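Long-range contact in putative acetamidase/formamidase (Yersinia enterocolitica subsp. palearctica serotype O:3, PDB 5UBU), which probably hydrolyses carbon-nitrogen bonds, other than peptide bonds, in linear amides: residues Lys34-Pro46 with Leu173-Leu185. Sequence-based numbering, arbitrary orientation.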
# COMPACT_ATOMS: atom_id res chain seq x y z
N LYS B 34 17.46 34.52 -10.99
CA LYS B 34 18.71 34.55 -10.19
C LYS B 34 19.12 33.16 -9.67
O LYS B 34 20.18 32.66 -10.07
CB LYS B 34 18.67 35.58 -9.05
CG LYS B 34 18.51 37.00 -9.57
CD LYS B 34 18.65 38.09 -8.52
CE LYS B 34 18.43 39.45 -9.19
NZ LYS B 34 18.54 40.62 -8.27
N GLU B 35 18.31 32.57 -8.80
CA GLU B 35 18.59 31.24 -8.30
C GLU B 35 17.30 30.41 -8.33
O GLU B 35 16.24 30.84 -7.87
CB GLU B 35 19.26 31.21 -6.91
CG GLU B 35 18.43 31.55 -5.68
CD GLU B 35 19.16 31.15 -4.37
OE1 GLU B 35 19.79 30.06 -4.35
OE2 GLU B 35 19.07 31.90 -3.36
N PHE B 36 17.39 29.22 -8.92
CA PHE B 36 16.26 28.31 -9.01
C PHE B 36 16.16 27.58 -7.68
O PHE B 36 17.18 27.37 -7.02
CB PHE B 36 16.46 27.35 -10.17
CG PHE B 36 16.34 28.01 -11.51
CD1 PHE B 36 17.37 28.81 -12.00
CD2 PHE B 36 15.21 27.83 -12.29
CE1 PHE B 36 17.25 29.44 -13.23
CE2 PHE B 36 15.09 28.44 -13.53
CZ PHE B 36 16.11 29.25 -13.99
N HIS B 37 14.95 27.20 -7.28
CA HIS B 37 14.76 26.53 -5.98
C HIS B 37 14.41 25.07 -6.05
O HIS B 37 13.72 24.62 -6.98
CB HIS B 37 13.68 27.25 -5.15
CG HIS B 37 13.92 28.71 -4.99
ND1 HIS B 37 13.21 29.66 -5.69
CD2 HIS B 37 14.83 29.40 -4.24
CE1 HIS B 37 13.64 30.87 -5.36
NE2 HIS B 37 14.62 30.73 -4.49
N TYR B 38 14.88 24.35 -5.03
CA TYR B 38 14.64 22.91 -4.87
C TYR B 38 13.68 22.62 -3.70
O TYR B 38 13.48 21.45 -3.33
CB TYR B 38 15.96 22.16 -4.73
CG TYR B 38 16.72 22.13 -6.04
CD1 TYR B 38 16.49 21.11 -6.96
CD2 TYR B 38 17.65 23.12 -6.37
CE1 TYR B 38 17.17 21.06 -8.17
CE2 TYR B 38 18.33 23.08 -7.57
CZ TYR B 38 18.08 22.05 -8.47
OH TYR B 38 18.74 21.99 -9.68
N THR B 39 13.10 23.68 -3.13
CA THR B 39 12.10 23.55 -2.06
C THR B 39 11.04 24.63 -2.33
O THR B 39 11.37 25.75 -2.73
CB THR B 39 12.70 23.62 -0.64
OG1 THR B 39 11.70 23.23 0.32
CG2 THR B 39 13.23 25.01 -0.30
N ILE B 40 9.78 24.27 -2.12
CA ILE B 40 8.63 25.15 -2.37
C ILE B 40 7.95 25.53 -1.06
O ILE B 40 7.31 24.70 -0.42
CB ILE B 40 7.66 24.43 -3.32
CG1 ILE B 40 8.38 24.22 -4.66
CG2 ILE B 40 6.37 25.21 -3.48
CD1 ILE B 40 7.72 23.22 -5.58
N GLY B 41 8.08 26.80 -0.69
CA GLY B 41 7.51 27.31 0.56
C GLY B 41 7.47 28.84 0.61
O GLY B 41 7.68 29.52 -0.39
N PRO B 42 7.19 29.38 1.81
CA PRO B 42 7.07 30.82 2.02
C PRO B 42 8.37 31.55 2.40
O PRO B 42 8.31 32.74 2.68
CB PRO B 42 6.09 30.88 3.20
CG PRO B 42 6.45 29.69 4.02
CD PRO B 42 6.82 28.62 3.02
N TYR B 43 9.51 30.88 2.36
CA TYR B 43 10.77 31.51 2.78
C TYR B 43 11.65 32.04 1.63
O TYR B 43 12.60 32.77 1.88
CB TYR B 43 11.54 30.50 3.63
CG TYR B 43 10.66 29.88 4.70
CD1 TYR B 43 10.35 30.59 5.85
CD2 TYR B 43 10.13 28.61 4.55
CE1 TYR B 43 9.55 30.04 6.84
CE2 TYR B 43 9.32 28.05 5.53
CZ TYR B 43 9.03 28.76 6.67
OH TYR B 43 8.24 28.22 7.66
N SER B 44 11.33 31.67 0.39
CA SER B 44 12.09 32.11 -0.77
C SER B 44 11.79 33.59 -1.05
O SER B 44 10.65 34.03 -0.84
CB SER B 44 11.66 31.34 -2.03
OG SER B 44 11.15 30.04 -1.76
N THR B 45 12.77 34.33 -1.54
CA THR B 45 12.56 35.73 -1.89
C THR B 45 11.77 35.79 -3.21
O THR B 45 12.12 35.09 -4.16
CB THR B 45 13.89 36.49 -2.09
OG1 THR B 45 14.69 36.39 -0.92
CG2 THR B 45 13.63 37.96 -2.41
N PRO B 46 10.70 36.60 -3.27
CA PRO B 46 9.92 36.68 -4.51
C PRO B 46 10.75 37.20 -5.68
O PRO B 46 11.58 38.08 -5.49
CB PRO B 46 8.81 37.67 -4.18
CG PRO B 46 8.66 37.60 -2.71
CD PRO B 46 10.04 37.33 -2.17
N LEU B 173 4.05 22.15 -10.93
CA LEU B 173 3.29 23.39 -10.89
C LEU B 173 2.74 23.46 -9.47
O LEU B 173 2.03 22.56 -9.04
CB LEU B 173 2.16 23.38 -11.92
CG LEU B 173 1.36 24.68 -12.03
CD1 LEU B 173 2.26 25.85 -12.44
CD2 LEU B 173 0.20 24.54 -13.02
N SER B 174 3.06 24.52 -8.74
CA SER B 174 2.61 24.60 -7.35
C SER B 174 2.54 25.98 -6.74
O SER B 174 2.99 26.96 -7.32
CB SER B 174 3.56 23.75 -6.50
OG SER B 174 4.89 24.20 -6.63
N VAL B 175 1.95 26.02 -5.55
CA VAL B 175 1.86 27.24 -4.75
C VAL B 175 2.43 26.88 -3.38
O VAL B 175 2.49 25.71 -3.02
CB VAL B 175 0.43 27.80 -4.66
CG1 VAL B 175 0.01 28.37 -6.00
CG2 VAL B 175 -0.56 26.76 -4.18
N SER B 176 2.87 27.88 -2.63
CA SER B 176 3.46 27.64 -1.32
C SER B 176 2.50 27.15 -0.25
O SER B 176 1.34 27.54 -0.24
CB SER B 176 4.10 28.92 -0.79
OG SER B 176 4.58 28.73 0.54
N PRO B 177 2.98 26.24 0.62
CA PRO B 177 2.19 25.84 1.77
C PRO B 177 2.16 27.03 2.73
O PRO B 177 2.89 28.00 2.53
CB PRO B 177 3.00 24.70 2.38
CG PRO B 177 3.70 24.09 1.23
CD PRO B 177 3.99 25.21 0.29
N GLU B 178 1.35 26.95 3.78
CA GLU B 178 1.27 28.05 4.73
C GLU B 178 2.59 28.27 5.46
O GLU B 178 3.12 29.39 5.46
CB GLU B 178 0.14 27.82 5.73
CG GLU B 178 -0.09 29.01 6.65
CD GLU B 178 -1.30 28.86 7.56
OE1 GLU B 178 -1.47 29.76 8.40
OE2 GLU B 178 -2.07 27.88 7.43
N ILE B 179 3.12 27.19 6.06
CA ILE B 179 4.40 27.27 6.81
C ILE B 179 5.45 26.26 6.39
O ILE B 179 6.63 26.47 6.66
CB ILE B 179 4.19 27.17 8.34
CG1 ILE B 179 3.63 25.79 8.75
CG2 ILE B 179 3.27 28.29 8.82
CD1 ILE B 179 3.57 25.58 10.25
N ASP B 180 5.05 25.17 5.76
CA ASP B 180 6.00 24.15 5.31
C ASP B 180 6.71 24.56 4.04
O ASP B 180 6.28 25.46 3.33
CB ASP B 180 5.30 22.80 5.05
CG ASP B 180 4.81 22.13 6.31
OD1 ASP B 180 5.07 22.65 7.43
OD2 ASP B 180 4.16 21.06 6.18
N SER B 181 7.83 23.87 3.77
CA SER B 181 8.60 24.08 2.55
C SER B 181 8.88 22.65 2.07
O SER B 181 9.71 21.94 2.66
CB SER B 181 9.87 24.89 2.80
OG SER B 181 10.44 25.29 1.57
N ILE B 182 8.16 22.24 1.03
CA ILE B 182 8.22 20.89 0.47
C ILE B 182 9.20 20.81 -0.69
O ILE B 182 9.22 21.71 -1.53
CB ILE B 182 6.81 20.47 0.00
CG1 ILE B 182 5.83 20.55 1.19
CG2 ILE B 182 6.81 19.07 -0.59
CD1 ILE B 182 4.36 20.34 0.84
N ASN B 183 10.01 19.75 -0.77
CA ASN B 183 10.98 19.67 -1.87
C ASN B 183 10.32 19.64 -3.25
O ASN B 183 9.14 19.30 -3.39
CB ASN B 183 12.03 18.55 -1.68
CG ASN B 183 11.45 17.15 -1.74
OD1 ASN B 183 10.64 16.83 -2.60
ND2 ASN B 183 11.94 16.29 -0.87
N SER B 184 11.10 20.03 -4.25
CA SER B 184 10.63 20.10 -5.63
C SER B 184 10.39 18.74 -6.29
O SER B 184 9.96 18.68 -7.44
CB SER B 184 11.63 20.90 -6.47
OG SER B 184 12.92 20.31 -6.41
N LEU B 185 10.65 17.65 -5.56
CA LEU B 185 10.43 16.32 -6.11
C LEU B 185 9.09 15.75 -5.65
O LEU B 185 8.61 14.77 -6.22
CB LEU B 185 11.56 15.39 -5.67
CG LEU B 185 11.67 14.04 -6.40
CD1 LEU B 185 12.09 14.28 -7.84
CD2 LEU B 185 12.67 13.12 -5.73
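Ile40 and Ile182 form the hydrogen-bonded pair of a two-stranded antiparallel ribbon: Ile40 N donates to Ile182 O at 2.7 Å, nearly straight at 167°, and Ile182 N returns a bond to Ile40 O. A third backbone bond, from Ser184 N to Tyr38 O at 2.9 Å, extends the pairing by one more step. Thr39 and Asn183 are the adjoining non-hydrogen-bonded pair. Next to this pair, Ser181 OG donates to Thr39 OG1 over 2.7 Å; both hydroxyls lie anti to their own backbone N (chi1 -168° and -169°), which brings them together. Thr39 OG1 also bonds Asp180 OD1 of the second subunit, and Asp180 OD1 of this chain is bonded in turn by Thr39 OG1 of the second subunit.

Further along, Tyr43 OH donates to Ile179 O at 2.6 Å, in the carbonyl plane and on a lone pair, with that oxygen at the ring edge. The same ring stacks on Tyr43 of the second subunit. The Pro42 ring packs against the backbone carbonyls of Glu178 and Asp180, with its CG over one face of the Tyr43 ring.

Packing continues on the isoleucine face, where Ile40 turns its CG2 and CD1 branches to Ser174 OG and is also touched by Phe217 of strand 214-222. At the other end Ser184 OG, oblique to the Tyr38 ring, bonds Leu84 O.

The chemistry implies a ribbon held chiefly by main-chain bonds, whose Thr39-Ser181 hydroxyl pair extends directly into the subunit interface.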